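Local coordinates for glyoxalase family protein (Bacillus cereus, PDB 1ZSW) that binds a zinc ion and belongs to the glyoxalase/dioxygenase (vicinal oxygen chelate) family, although its reaction and substrate are not established, at residues 179-184 with 245-250. Sequence-based numbering, arbitrary orientation.
With ZN (zinc ion), chain B.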
# COMPACT_ATOMS: atom_id res chain seq x y z
N GLN A 179 0.03 10.82 6.87
CA GLN A 179 1.31 10.33 7.40
C GLN A 179 1.84 9.14 6.62
O GLN A 179 3.03 9.09 6.25
CB GLN A 179 1.22 10.00 8.88
CG GLN A 179 0.78 11.21 9.69
CD GLN A 179 0.33 10.80 11.03
OE1 GLN A 179 -0.87 10.62 11.26
NE2 GLN A 179 1.27 10.57 11.92
N GLY A 180 0.95 8.18 6.36
CA GLY A 180 1.29 6.98 5.60
C GLY A 180 0.12 6.05 5.81
O GLY A 180 -0.96 6.48 6.27
N MET A 181 0.34 4.78 5.49
CA MET A 181 -0.74 3.78 5.50
C MET A 181 -1.09 3.34 6.88
O MET A 181 -0.22 3.10 7.71
CB MET A 181 -0.32 2.53 4.69
CG MET A 181 -0.10 2.91 3.24
SD MET A 181 0.79 1.58 2.33
CE MET A 181 -0.56 0.45 2.34
N GLY A 182 -2.40 3.14 7.08
CA GLY A 182 -2.91 2.45 8.28
C GLY A 182 -3.62 1.16 7.88
O GLY A 182 -3.06 0.35 7.13
N SER A 183 -4.84 0.94 8.35
CA SER A 183 -5.58 -0.28 8.03
C SER A 183 -5.70 -0.47 6.53
O SER A 183 -6.06 0.48 5.83
CB SER A 183 -7.02 -0.15 8.55
OG SER A 183 -7.03 0.38 9.85
N VAL A 184 -5.49 -1.70 6.06
CA VAL A 184 -5.81 -2.05 4.65
C VAL A 184 -6.88 -3.12 4.71
O VAL A 184 -6.76 -4.03 5.49
CB VAL A 184 -4.56 -2.56 3.88
CG1 VAL A 184 -4.96 -3.05 2.50
CG2 VAL A 184 -3.53 -1.39 3.71
N HIS A 245 -4.22 -3.70 -7.01
CA HIS A 245 -3.60 -4.83 -7.64
C HIS A 245 -2.89 -5.74 -6.61
O HIS A 245 -3.03 -6.94 -6.66
CB HIS A 245 -2.65 -4.35 -8.73
CG HIS A 245 -1.96 -5.46 -9.44
ND1 HIS A 245 -0.69 -5.87 -9.10
CD2 HIS A 245 -2.35 -6.26 -10.46
CE1 HIS A 245 -0.32 -6.87 -9.89
NE2 HIS A 245 -1.32 -7.13 -10.71
N HIS A 246 -2.20 -5.13 -5.66
CA HIS A 246 -1.51 -5.91 -4.59
C HIS A 246 -1.17 -5.03 -3.41
O HIS A 246 -1.07 -3.81 -3.51
CB HIS A 246 -0.20 -6.61 -5.12
CG HIS A 246 0.87 -5.68 -5.58
ND1 HIS A 246 0.95 -5.24 -6.89
CD2 HIS A 246 1.96 -5.19 -4.95
CE1 HIS A 246 2.01 -4.44 -7.01
NE2 HIS A 246 2.62 -4.38 -5.84
N LEU A 247 -0.93 -5.70 -2.28
CA LEU A 247 -0.45 -5.07 -1.06
C LEU A 247 0.92 -5.64 -0.78
O LEU A 247 1.08 -6.89 -0.85
CB LEU A 247 -1.37 -5.40 0.13
CG LEU A 247 -0.84 -5.00 1.51
CD1 LEU A 247 -0.74 -3.51 1.70
CD2 LEU A 247 -1.74 -5.62 2.61
N ALA A 248 1.88 -4.75 -0.53
CA ALA A 248 3.25 -5.17 -0.13
C ALA A 248 3.48 -4.92 1.33
O ALA A 248 3.07 -3.87 1.84
CB ALA A 248 4.31 -4.43 -0.95
N ILE A 249 4.13 -5.88 1.98
CA ILE A 249 4.51 -5.77 3.40
C ILE A 249 6.02 -5.71 3.53
O ILE A 249 6.71 -6.20 2.66
CB ILE A 249 3.92 -6.92 4.26
CG1 ILE A 249 4.50 -8.28 3.86
CG2 ILE A 249 2.36 -6.93 4.10
CD1 ILE A 249 3.91 -9.55 4.61
N ARG A 250 6.49 -5.13 4.63
CA ARG A 250 7.90 -4.81 4.82
C ARG A 250 8.70 -5.93 5.43
O ARG A 250 8.28 -6.51 6.45
CB ARG A 250 8.07 -3.60 5.77
CG ARG A 250 7.46 -2.32 5.19
CD ARG A 250 7.37 -1.26 6.28
NE ARG A 250 8.70 -0.99 6.89
CZ ARG A 250 8.89 -0.33 8.02
NH1 ARG A 250 7.87 0.19 8.71
NH2 ARG A 250 10.13 -0.19 8.47
ZN ZN B . 4.59 -3.72 -5.59
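Met181 and Val184, on strand 180-188, face Leu247 on strand 244-251, the two strands belonging to different beta-sheets that pack on each other. The backbones approach most closely at Val184 and Leu247, whose CA atoms are 8.4 Å apart; strand 180-188 pairs instead with 101-109 and 227-231, and strand 244-251 with 31-38 and 292-300. The two segments therefore meet through buried apolar side chains alone. Leu247 projects toward strand 180-188, and the side chains of Met181 and Val184 each slide past it, running in the opposite direction. CD1 serves both partners, lying 4.0 Å from Met181 CE and 4.0 Å from Val184 CG2, while CD2 rests 4.1 Å from Val184 CG1. With chi1 at 174°, Val184 turns CG1 anti to its backbone N and keeps CG2 beside that N, a rotamer that sets CG2 against CD1 and CG1 against CD2. Met181 runs out extended as far as SD and then bends at chi3 (71°), which brings CE to CD1. Ile102 of strand 101-109 touches both Val184 and Leu247, and Met181 also packs on Ile34 of strand 31-38.

Next to Leu247 along the strand, His246 binds zinc through NE2 at 2.1 Å. Its ND1 donates a nearly straight hydrogen bond, 2.8 Å long, to ND1 of His245; the acceptor lies in the imidazole plane of His246, a geometry that should help fix the rotation of the metal-binding ring. A classic beta bulge places the consecutive residues His245 and His246 across from Ser35 of the adjacent strand 31-38. His33 and Glu294, from the strands flanking 244-251, join His246 at the metal, a histidine and glutamate set on a beta-sheet consistent with the metal centre of the vicinal oxygen chelate fold.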